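Aminoglycoside 6-adenylyltransferase (PDB 2PBE) adenylylates the 6-hydroxyl of streptomycin and streptidine with ATP (GTP also serves for streptomycin), giving the bacterium resistance to streptomycin. Local coordinates at residues D11-F16 and E65-R70; L18-I23 and E55-N60; Y45-F50 and N100-T105; I71-P76 and Y92-E97. All blocks are in the same frame, centred on the assembly; numbering follows the deposited sequence.

Interaction 1 (D11-F16 and E65-R70)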
# COMPACT_ATOMS: atom_id res chain seq x y z
N ASP A 11 0.90 10.37 4.23
CA ASP A 11 -0.12 9.73 5.05
C ASP A 11 -1.38 10.58 5.00
O ASP A 11 -2.46 10.08 4.68
CB ASP A 11 0.33 9.60 6.51
CG ASP A 11 1.43 8.56 6.70
OD1 ASP A 11 1.35 7.48 6.07
OD2 ASP A 11 2.37 8.83 7.50
N ILE A 12 -1.25 11.86 5.30
CA ILE A 12 -2.38 12.77 5.31
C ILE A 12 -3.17 12.72 4.00
O ILE A 12 -4.39 12.56 4.02
CB ILE A 12 -1.87 14.20 5.59
CG1 ILE A 12 -1.21 14.23 6.96
CG2 ILE A 12 -3.01 15.18 5.53
CD1 ILE A 12 -0.51 15.52 7.31
N PHE A 13 -2.49 12.86 2.87
CA PHE A 13 -3.18 12.86 1.59
C PHE A 13 -3.86 11.53 1.28
O PHE A 13 -5.00 11.50 0.79
CB PHE A 13 -2.22 13.18 0.46
CG PHE A 13 -1.44 14.46 0.64
CD1 PHE A 13 -1.99 15.57 1.32
CD2 PHE A 13 -0.16 14.58 0.05
CE1 PHE A 13 -1.26 16.79 1.43
CE2 PHE A 13 0.58 15.79 0.14
CZ PHE A 13 0.04 16.90 0.83
N LEU A 14 -3.16 10.44 1.56
CA LEU A 14 -3.70 9.11 1.31
C LEU A 14 -4.88 8.86 2.25
O LEU A 14 -5.93 8.37 1.84
CB LEU A 14 -2.59 8.08 1.55
CG LEU A 14 -2.61 6.64 1.07
CD1 LEU A 14 -3.52 5.80 1.93
CD2 LEU A 14 -3.04 6.61 -0.40
N ASP A 15 -4.69 9.22 3.51
CA ASP A 15 -5.71 9.02 4.52
C ASP A 15 -6.97 9.82 4.19
O ASP A 15 -8.10 9.34 4.38
CB ASP A 15 -5.19 9.44 5.88
CG ASP A 15 -6.00 8.88 7.01
OD1 ASP A 15 -5.95 7.64 7.19
OD2 ASP A 15 -6.68 9.67 7.71
N PHE A 16 -6.76 11.02 3.69
CA PHE A 16 -7.89 11.86 3.33
C PHE A 16 -8.74 11.19 2.27
O PHE A 16 -9.95 11.00 2.45
CB PHE A 16 -7.41 13.20 2.79
CG PHE A 16 -8.54 14.11 2.43
CD1 PHE A 16 -9.41 14.61 3.43
CD2 PHE A 16 -8.76 14.46 1.09
CE1 PHE A 16 -10.51 15.45 3.10
CE2 PHE A 16 -9.86 15.30 0.74
CZ PHE A 16 -10.73 15.80 1.74
N GLU A 65 -8.62 22.70 5.73
CA GLU A 65 -8.02 22.95 7.04
C GLU A 65 -7.40 21.69 7.60
O GLU A 65 -6.51 21.76 8.47
CB GLU A 65 -9.11 23.48 7.99
CG GLU A 65 -8.65 24.57 8.95
CD GLU A 65 -8.21 25.84 8.23
OE1 GLU A 65 -6.98 26.05 8.10
OE2 GLU A 65 -9.09 26.61 7.79
N ILE A 66 -7.84 20.54 7.10
CA ILE A 66 -7.35 19.25 7.57
C ILE A 66 -5.87 19.03 7.26
O ILE A 66 -5.18 18.29 7.97
CB ILE A 66 -8.17 18.09 6.96
CG1 ILE A 66 -7.85 16.79 7.70
CG2 ILE A 66 -7.88 17.97 5.46
CD1 ILE A 66 -8.69 15.61 7.28
N PHE A 67 -5.38 19.67 6.21
CA PHE A 67 -3.99 19.50 5.82
C PHE A 67 -3.04 20.34 6.66
O PHE A 67 -1.82 20.20 6.55
CB PHE A 67 -3.82 19.82 4.35
CG PHE A 67 -4.67 18.99 3.44
CD1 PHE A 67 -4.60 17.59 3.48
CD2 PHE A 67 -5.53 19.60 2.52
CE1 PHE A 67 -5.39 16.79 2.61
CE2 PHE A 67 -6.33 18.82 1.64
CZ PHE A 67 -6.26 17.41 1.68
N GLY A 68 -3.59 21.23 7.48
CA GLY A 68 -2.74 22.05 8.32
C GLY A 68 -2.69 23.54 8.06
O GLY A 68 -3.16 24.03 7.05
N LYS A 69 -2.11 24.27 9.00
CA LYS A 69 -1.99 25.71 8.88
C LYS A 69 -1.07 26.07 7.73
O LYS A 69 0.00 25.48 7.57
CB LYS A 69 -1.49 26.32 10.19
CG LYS A 69 -2.58 26.74 11.21
CD LYS A 69 -3.70 25.72 11.39
CE LYS A 69 -4.92 26.01 10.49
NZ LYS A 69 -5.71 24.77 10.28
N ARG A 70 -1.52 27.03 6.93
CA ARG A 70 -0.75 27.46 5.78
C ARG A 70 -0.37 28.93 5.80
O ARG A 70 -1.01 29.75 6.47
CB ARG A 70 -1.52 27.16 4.49
CG ARG A 70 -3.00 27.46 4.55
CD ARG A 70 -3.71 27.07 3.26
NE ARG A 70 -5.10 26.71 3.51
CZ ARG A 70 -6.04 27.56 3.89
NH1 ARG A 70 -5.76 28.85 4.05
NH2 ARG A 70 -7.26 27.12 4.11

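Interaction 2 (L18-I23 and E55-N60)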
# COMPACT_ATOMS: atom_id res chain seq x y z
N LEU A 18 -8.87 8.08 1.30
CA LEU A 18 -9.47 6.85 1.79
C LEU A 18 -10.84 7.04 2.43
O LEU A 18 -11.76 6.26 2.20
CB LEU A 18 -8.56 6.17 2.82
CG LEU A 18 -7.37 5.33 2.35
CD1 LEU A 18 -6.52 4.92 3.55
CD2 LEU A 18 -7.87 4.10 1.63
N ASN A 19 -10.96 8.08 3.24
CA ASN A 19 -12.21 8.33 3.94
C ASN A 19 -13.22 9.15 3.18
O ASN A 19 -14.39 9.17 3.56
CB ASN A 19 -11.93 9.00 5.27
CG ASN A 19 -11.00 8.20 6.13
OD1 ASN A 19 -11.12 6.98 6.22
ND2 ASN A 19 -10.07 8.87 6.79
N ASP A 20 -12.80 9.82 2.12
CA ASP A 20 -13.74 10.63 1.36
C ASP A 20 -14.38 9.88 0.20
O ASP A 20 -13.71 9.43 -0.73
CB ASP A 20 -13.08 11.91 0.88
CG ASP A 20 -14.08 13.01 0.66
OD1 ASP A 20 -13.97 14.09 1.27
OD2 ASP A 20 -15.01 12.77 -0.13
N GLU A 21 -15.70 9.76 0.28
CA GLU A 21 -16.51 9.05 -0.71
C GLU A 21 -16.51 9.65 -2.10
O GLU A 21 -16.82 8.96 -3.07
CB GLU A 21 -17.95 8.89 -0.20
CG GLU A 21 -18.07 7.82 0.92
CD GLU A 21 -19.50 7.45 1.28
OE1 GLU A 21 -20.31 7.27 0.35
OE2 GLU A 21 -19.81 7.32 2.49
N ARG A 22 -16.19 10.94 -2.24
CA ARG A 22 -16.16 11.54 -3.57
C ARG A 22 -14.85 11.18 -4.27
O ARG A 22 -14.79 11.15 -5.51
CB ARG A 22 -16.29 13.07 -3.53
CG ARG A 22 -17.46 13.62 -2.75
CD ARG A 22 -16.94 14.35 -1.53
NE ARG A 22 -17.16 15.78 -1.54
CZ ARG A 22 -16.57 16.63 -0.71
NH1 ARG A 22 -15.69 16.20 0.19
NH2 ARG A 22 -16.87 17.93 -0.76
N ILE A 23 -13.80 10.91 -3.50
CA ILE A 23 -12.51 10.58 -4.09
C ILE A 23 -12.45 9.10 -4.44
O ILE A 23 -12.49 8.24 -3.57
CB ILE A 23 -11.35 10.95 -3.17
CG1 ILE A 23 -11.43 12.44 -2.82
CG2 ILE A 23 -10.02 10.71 -3.88
CD1 ILE A 23 -10.43 12.87 -1.77
N GLU A 55 -17.69 20.22 -8.09
CA GLU A 55 -18.34 21.40 -7.49
C GLU A 55 -18.53 21.28 -5.96
O GLU A 55 -18.56 22.30 -5.24
CB GLU A 55 -19.70 21.65 -8.15
CG GLU A 55 -19.63 22.04 -9.62
CD GLU A 55 -18.75 23.28 -9.86
OE1 GLU A 55 -17.78 23.18 -10.65
OE2 GLU A 55 -19.03 24.36 -9.27
N SER A 56 -18.67 20.04 -5.50
CA SER A 56 -18.86 19.75 -4.08
C SER A 56 -17.72 20.32 -3.26
O SER A 56 -17.91 20.96 -2.21
CB SER A 56 -18.93 18.23 -3.88
OG SER A 56 -19.46 17.91 -2.61
N PHE A 57 -16.52 20.10 -3.75
CA PHE A 57 -15.34 20.58 -3.08
C PHE A 57 -15.27 22.09 -3.15
O PHE A 57 -14.77 22.74 -2.25
CB PHE A 57 -14.10 19.95 -3.72
CG PHE A 57 -13.97 18.49 -3.43
CD1 PHE A 57 -13.38 18.05 -2.23
CD2 PHE A 57 -14.47 17.54 -4.33
CE1 PHE A 57 -13.30 16.68 -1.91
CE2 PHE A 57 -14.41 16.15 -4.03
CZ PHE A 57 -13.82 15.72 -2.82
N LYS A 58 -15.80 22.64 -4.25
CA LYS A 58 -15.80 24.08 -4.46
C LYS A 58 -16.77 24.88 -3.60
O LYS A 58 -16.70 26.11 -3.62
CB LYS A 58 -16.06 24.40 -5.94
CG LYS A 58 -14.99 23.84 -6.87
CD LYS A 58 -14.72 24.76 -8.06
CE LYS A 58 -15.90 24.87 -9.00
NZ LYS A 58 -15.74 25.94 -10.03
N GLU A 59 -17.66 24.22 -2.86
CA GLU A 59 -18.61 24.94 -1.99
C GLU A 59 -17.85 25.99 -1.15
O GLU A 59 -18.25 27.16 -1.10
CB GLU A 59 -19.35 23.96 -1.06
CG GLU A 59 -20.86 23.99 -1.22
CD GLU A 59 -21.44 22.72 -1.85
OE1 GLU A 59 -21.64 21.72 -1.11
OE2 GLU A 59 -21.67 22.72 -3.09
N ASN A 60 -16.76 25.57 -0.51
CA ASN A 60 -15.92 26.47 0.28
C ASN A 60 -14.58 25.80 0.59
O ASN A 60 -14.33 24.69 0.16
CB ASN A 60 -16.61 26.92 1.57
CG ASN A 60 -16.84 25.79 2.53
OD1 ASN A 60 -17.64 24.89 2.27
ND2 ASN A 60 -16.15 25.84 3.66

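Interaction 3 (Y45-F50 and N100-T105)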
# COMPACT_ATOMS: atom_id res chain seq x y z
N TYR A 45 4.80 18.54 -3.19
CA TYR A 45 3.90 17.43 -3.43
C TYR A 45 2.91 17.70 -4.55
O TYR A 45 2.24 18.73 -4.60
CB TYR A 45 3.16 17.09 -2.15
CG TYR A 45 4.12 16.68 -1.06
CD1 TYR A 45 4.66 15.38 -1.04
CD2 TYR A 45 4.54 17.62 -0.07
CE1 TYR A 45 5.61 14.99 -0.04
CE2 TYR A 45 5.50 17.25 0.93
CZ TYR A 45 6.03 15.93 0.94
OH TYR A 45 6.97 15.55 1.88
N ASP A 46 2.87 16.75 -5.48
CA ASP A 46 1.97 16.82 -6.63
C ASP A 46 0.95 15.72 -6.55
O ASP A 46 1.23 14.58 -6.87
CB ASP A 46 2.75 16.65 -7.92
CG ASP A 46 2.98 17.97 -8.64
OD1 ASP A 46 2.03 18.43 -9.32
OD2 ASP A 46 4.09 18.55 -8.52
N ILE A 47 -0.24 16.07 -6.09
CA ILE A 47 -1.31 15.12 -5.91
C ILE A 47 -2.51 15.42 -6.78
O ILE A 47 -2.80 16.58 -7.06
CB ILE A 47 -1.77 15.13 -4.45
CG1 ILE A 47 -0.55 15.04 -3.52
CG2 ILE A 47 -2.74 14.00 -4.19
CD1 ILE A 47 0.28 13.75 -3.66
N SER A 48 -3.20 14.37 -7.21
CA SER A 48 -4.40 14.52 -8.03
C SER A 48 -5.47 13.58 -7.49
O SER A 48 -5.24 12.37 -7.37
CB SER A 48 -4.13 14.15 -9.49
OG SER A 48 -3.27 15.06 -10.13
N TYR A 49 -6.64 14.13 -7.18
CA TYR A 49 -7.77 13.34 -6.70
C TYR A 49 -8.83 13.30 -7.79
O TYR A 49 -9.32 14.35 -8.21
CB TYR A 49 -8.42 13.96 -5.46
CG TYR A 49 -7.61 13.99 -4.18
CD1 TYR A 49 -6.75 12.92 -3.82
CD2 TYR A 49 -7.80 15.05 -3.25
CE1 TYR A 49 -6.10 12.89 -2.55
CE2 TYR A 49 -7.16 15.03 -1.98
CZ TYR A 49 -6.32 13.95 -1.63
OH TYR A 49 -5.72 13.92 -0.38
N PHE A 50 -9.18 12.11 -8.25
CA PHE A 50 -10.23 11.99 -9.27
C PHE A 50 -11.48 11.82 -8.45
O PHE A 50 -11.60 10.85 -7.69
CB PHE A 50 -9.97 10.79 -10.17
CG PHE A 50 -8.85 11.00 -11.12
CD1 PHE A 50 -9.11 11.35 -12.45
CD2 PHE A 50 -7.52 10.92 -10.67
CE1 PHE A 50 -8.04 11.64 -13.34
CE2 PHE A 50 -6.44 11.21 -11.55
CZ PHE A 50 -6.70 11.57 -12.89
N ASN A 100 6.17 22.81 3.93
CA ASN A 100 5.83 22.02 2.76
C ASN A 100 4.94 22.72 1.75
O ASN A 100 4.16 23.62 2.08
CB ASN A 100 5.23 20.67 3.18
CG ASN A 100 6.31 19.68 3.61
OD1 ASN A 100 7.14 19.27 2.80
ND2 ASN A 100 6.29 19.30 4.87
N LYS A 101 5.09 22.33 0.49
CA LYS A 101 4.32 22.90 -0.59
C LYS A 101 3.56 21.79 -1.28
O LYS A 101 4.11 20.74 -1.58
CB LYS A 101 5.23 23.59 -1.59
CG LYS A 101 4.63 24.89 -2.15
CD LYS A 101 3.70 24.66 -3.31
CE LYS A 101 4.47 24.42 -4.61
NZ LYS A 101 3.59 24.45 -5.81
N LEU A 102 2.27 22.02 -1.51
CA LEU A 102 1.46 21.02 -2.17
C LEU A 102 0.81 21.63 -3.39
O LEU A 102 0.56 22.84 -3.44
CB LEU A 102 0.38 20.49 -1.21
CG LEU A 102 -0.73 19.65 -1.85
CD1 LEU A 102 -0.18 18.31 -2.32
CD2 LEU A 102 -1.84 19.45 -0.87
N ASP A 103 0.56 20.78 -4.38
CA ASP A 103 -0.11 21.16 -5.60
C ASP A 103 -1.16 20.06 -5.78
O ASP A 103 -0.85 18.94 -6.15
CB ASP A 103 0.88 21.14 -6.76
CG ASP A 103 0.90 22.44 -7.52
OD1 ASP A 103 -0.17 22.82 -8.06
OD2 ASP A 103 1.97 23.09 -7.56
N LEU A 104 -2.41 20.38 -5.46
CA LEU A 104 -3.51 19.41 -5.54
C LEU A 104 -4.48 19.71 -6.66
O LEU A 104 -5.01 20.81 -6.74
CB LEU A 104 -4.27 19.40 -4.21
CG LEU A 104 -5.42 18.42 -4.02
CD1 LEU A 104 -4.87 17.02 -3.84
CD2 LEU A 104 -6.20 18.82 -2.79
N THR A 105 -4.71 18.74 -7.53
CA THR A 105 -5.65 18.94 -8.63
C THR A 105 -6.85 18.04 -8.44
O THR A 105 -6.71 16.90 -8.02
CB THR A 105 -5.01 18.62 -9.99
OG1 THR A 105 -3.82 19.40 -10.15
CG2 THR A 105 -5.97 18.94 -11.12
O HOH W 1 -1.73 18.36 -8.91

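Interaction 4 (I71-P76 and Y92-E97)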
# COMPACT_ATOMS: atom_id res chain seq x y z
N ILE A 71 0.69 29.25 5.05
CA ILE A 71 1.18 30.61 4.91
C ILE A 71 0.26 31.32 3.91
O ILE A 71 -0.14 32.45 4.13
CB ILE A 71 2.65 30.59 4.41
CG1 ILE A 71 3.54 29.98 5.50
CG2 ILE A 71 3.10 32.00 4.04
CD1 ILE A 71 4.95 29.68 5.08
N MSE A 72 -0.08 30.65 2.82
CA MSE A 72 -1.00 31.22 1.83
C MSE A 72 -1.44 30.16 0.84
O MSE A 72 -0.94 29.03 0.87
CB MSE A 72 -0.35 32.37 1.08
CG MSE A 72 0.66 31.92 0.07
SE MSE A 72 1.40 33.34 -1.00
CE MSE A 72 3.10 32.56 -1.33
N MSE A 73 -2.34 30.54 -0.07
CA MSE A 73 -2.85 29.59 -1.04
C MSE A 73 -3.30 30.27 -2.31
O MSE A 73 -3.71 31.43 -2.29
CB MSE A 73 -4.01 28.85 -0.40
CG MSE A 73 -4.79 27.95 -1.32
SE MSE A 73 -6.31 27.23 -0.35
CE MSE A 73 -7.67 28.54 -0.79
N GLN A 74 -3.22 29.54 -3.43
CA GLN A 74 -3.64 30.05 -4.72
C GLN A 74 -4.59 29.06 -5.39
O GLN A 74 -4.35 27.84 -5.35
CB GLN A 74 -2.43 30.31 -5.62
CG GLN A 74 -2.77 30.83 -7.03
CD GLN A 74 -1.54 31.19 -7.86
OE1 GLN A 74 -0.75 32.06 -7.48
NE2 GLN A 74 -1.37 30.50 -9.00
N LYS A 75 -5.68 29.56 -5.96
CA LYS A 75 -6.65 28.72 -6.66
C LYS A 75 -6.63 29.25 -8.10
O LYS A 75 -7.39 30.15 -8.45
CB LYS A 75 -8.03 28.83 -6.03
CG LYS A 75 -8.08 28.31 -4.60
CD LYS A 75 -9.48 28.25 -4.02
CE LYS A 75 -10.01 29.60 -3.58
NZ LYS A 75 -11.47 29.55 -3.23
N PRO A 76 -5.75 28.68 -8.95
CA PRO A 76 -5.56 29.04 -10.36
C PRO A 76 -6.79 29.08 -11.28
O PRO A 76 -6.80 29.82 -12.26
CB PRO A 76 -4.54 28.01 -10.84
CG PRO A 76 -3.76 27.72 -9.63
CD PRO A 76 -4.84 27.57 -8.61
N TYR A 92 -5.30 23.65 -6.28
CA TYR A 92 -4.94 24.50 -5.17
C TYR A 92 -3.43 24.44 -5.04
O TYR A 92 -2.84 23.38 -5.22
CB TYR A 92 -5.54 23.96 -3.88
CG TYR A 92 -7.04 23.78 -3.90
CD1 TYR A 92 -7.90 24.80 -3.42
CD2 TYR A 92 -7.63 22.58 -4.40
CE1 TYR A 92 -9.32 24.64 -3.43
CE2 TYR A 92 -9.05 22.40 -4.43
CZ TYR A 92 -9.89 23.44 -3.94
OH TYR A 92 -11.25 23.30 -3.94
N ILE A 93 -2.79 25.58 -4.78
CA ILE A 93 -1.35 25.55 -4.58
C ILE A 93 -1.25 26.07 -3.16
O ILE A 93 -1.67 27.20 -2.89
CB ILE A 93 -0.56 26.47 -5.55
CG1 ILE A 93 -0.52 25.87 -6.95
CG2 ILE A 93 0.89 26.62 -5.08
CD1 ILE A 93 -1.82 25.86 -7.67
N ILE A 94 -0.75 25.24 -2.26
CA ILE A 94 -0.63 25.63 -0.87
C ILE A 94 0.81 25.67 -0.39
O ILE A 94 1.62 24.79 -0.72
CB ILE A 94 -1.42 24.65 0.04
CG1 ILE A 94 -2.86 24.54 -0.44
CG2 ILE A 94 -1.44 25.15 1.49
CD1 ILE A 94 -3.64 23.41 0.22
N LEU A 95 1.12 26.69 0.40
CA LEU A 95 2.43 26.82 0.99
C LEU A 95 2.17 26.64 2.48
O LEU A 95 1.63 27.52 3.13
CB LEU A 95 3.04 28.20 0.72
CG LEU A 95 4.45 28.31 1.34
CD1 LEU A 95 5.39 27.34 0.67
CD2 LEU A 95 4.96 29.73 1.23
N PHE A 96 2.54 25.48 3.01
CA PHE A 96 2.31 25.18 4.42
C PHE A 96 3.24 25.89 5.40
O PHE A 96 4.37 26.24 5.07
CB PHE A 96 2.38 23.67 4.65
CG PHE A 96 1.23 22.91 4.03
CD1 PHE A 96 -0.06 22.97 4.60
CD2 PHE A 96 1.42 22.18 2.84
CE1 PHE A 96 -1.16 22.30 4.00
CE2 PHE A 96 0.33 21.50 2.22
CZ PHE A 96 -0.97 21.56 2.80
N GLU A 97 2.73 26.10 6.61
CA GLU A 97 3.52 26.76 7.63
C GLU A 97 4.78 25.97 7.98
O GLU A 97 5.83 26.56 8.21
CB GLU A 97 2.70 26.96 8.91
CG GLU A 97 2.00 28.29 9.00
CD GLU A 97 1.29 28.47 10.32
OE1 GLU A 97 1.90 28.16 11.37
OE2 GLU A 97 0.12 28.91 10.31

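Interaction 1 (D11-F16 and E65-R70)
Phe67 puts its ring among three side chains of the helix segment 11-16 and forms an aromatic cluster with Phe13 and Phe16. On one face of the Phe67 ring, over its centre, lies CG2 of its own neighbour Ile66, 3.7 Å above the plane. Phe13 approaches from the opposite side and turns its edge toward the Phe67 face in an offset edge-to-face pair, with the planes at 74°. Its nearest atom, CD1, is 3.8 Å from Phe67 CE1. The roles reverse at Phe16: there Phe67 supplies the edge, setting CZ above the Phe16 face, offset toward the rim and 3.9 Å from Phe16 CD2. These two centroids are 5.3 Å apart. At another part of its edge, in the ring plane, Ile12 CG2 comes within 3.5 Å of Phe67 CD1. That methyl is anti to the backbone N of Ile12, which directs it across to the ring. Ile66 adds a more peripheral touch, its CD1 4.0 Å from Phe16 CD1. Around the cluster the polar groups are served elsewhere: Phe13 O takes the hydroxyl of Tyr49 and Phe67 O the guanidinium of Arg4. The contact joins helix 6-19 to the 3-10 turn that precedes strand 70-74. Its side-chain contacts are apolar and aromatic, so cohesion probably comes from dispersion, edge-to-face attraction and partial exclusion of water.

Interaction 2 (L18-I23 and E55-N60)
Arg22 and Phe57 form a cation-pi stack between the turn that follows helix 6-19 and the short helix 54-58. The two side chains meet tip to tip: Arg22 passes the CE2/CZ rim of the ring with its aliphatic part and lays only the guanidinium on the face. CB lies beside the rim, 3.6 Å from Phe57 CE2. CG keeps more distance, then a bend at chi2 (113°) brings CD back to 3.6 Å from Phe57 CZ, and one at chi3 turns NE toward Ser56. NE gives a weak hydrogen bond to Ser56 OG at 3.3 Å. Beyond it the guanidinium lies flat on the aromatic face, the planes only 19° apart, and CZ stands 3.6 Å from the ring centroid. At the tip, NH2 donates to Ser56 OG at 3.2 Å and 149°, close to the guanidinium plane, so the hydroxyl oxygen is shared by two N-H groups of one arginine. NH1 lies over the CE1 rim, 3.2 Å from Phe57 CE1, while it makes a salt bridge with the syn lone pair of Asp20 OD1 at 2.9 Å. Asp20 also begins the type I turn that ends at Ile23. Trp63 meets Phe57 edge-to-face. Past the turn, where strand 23-28 begins, Ile23 crosses the ring at about a right angle, its CG1 4.1 Å from Phe57 CZ.

Interaction 3 (Y45-F50 and N100-T105)
Leu104 lays its CD1 methyl over one face of the Tyr49 ring, a CH-pi contact 3.8 Å from the centroid. Its CG is anti to the backbone N (chi1 -177°), on the Tyr49 side, and the same methyl also meets CB and CG2 of Ile47. Two residues earlier on this face, Leu102 CD1 reaches Ile47 CG1 at 3.5 Å and also touches Tyr45 CB. Positioning these side chains is a parallel ladder within the mixed sheet of this nucleotidyltransferase-clan protein, in which five backbone bonds alternate from Tyr45 N to Lys101 O at 2.8 Å through to Tyr49 N to Thr105 O. A water donates to Ile47 O at 2.8 Å and lies 2.6 Å from Thr105 OG1. Beyond the ladder's start, Asn100 OD1 comes to the edge of the Tyr45 ring, 3.2 Å from CE2, while its ND2 bonds to Asp98. Phe13 O receives the Tyr49 hydroxyl. On the other face, with Ser48 and Thr105, Asp46 and Asp103 point the same way, Asp46 OD1 5.0 Å from Asp103 OD2. Lys101 NZ bridges to Asp103 OD2 from above the carboxylate plane at 2.7 Å. The pairing thus has an apolar face under helix 6-19 and a polar one, where Lys101 would probably offset part of the aspartates' like charge.

Interaction 4 (I71-P76 and Y92-E97)
A classic beta bulge sets two residues, Ile71 and Met72, against the single Leu95 at the start of an antiparallel pairing between strand 70-74, outermost in the sheet, and strand 90-96. Ile71 N donates to Leu95 O at 2.8 Å, and Leu95 N in turn reaches Met72 O at 3.2 Å, so one residue answers two. The extra residue brings the Ile71 side chain over the strand end, where its CD1 lies 3.9 Å from Leu95 CD2. Regular pairing resumes beyond the bulge. Gln74 and Ile93 exchange both backbone bonds, Gln74 N to Ile93 O being 2.9 Å. Between this pair and the bulge, Met73 and Ile94 form the non-hydrogen-bonded pair, their side chains lying alongside and pointing the same way. CG of Met73, a selenomethionine in the crystal, is anti to the backbone N (chi1 172°) and sits 4.0 Å from Ile94 CG1. Lys75 runs beside Tyr92 in like manner, its CD 3.7 Å from Tyr92 CE1, before its NZ goes on to a salt bridge with Asp61. Trp63 and Phe90 meet the Tyr92 ring edge-to-face. Where the pairing ends, on the face of Gln74 and Ile93, Pro76 crosses Ile93 with CG 3.3 Å from Ile93 CD1.

From the N terminus, helix 6-19 and the turn after it supply the first halves of interactions 1 and 2. Interaction 2 closes first, when helix 54-58 returns to 18-23, and is nested inside the loop that interaction 1 closes at 65-70. Strand 45-51 lies within both loops but finds its partner only at 100-105, so interaction 3 crosses the two. Interaction 4, opening after interaction 1 has closed, is a shorter loop nested within interaction 3. Strands 90-96 and 101-108 bond to each other, which makes interactions 3 and 4 one continuous piece of sheet; Phe13, Phe16 and Ile23 tie helix and turn to its strand 45-51.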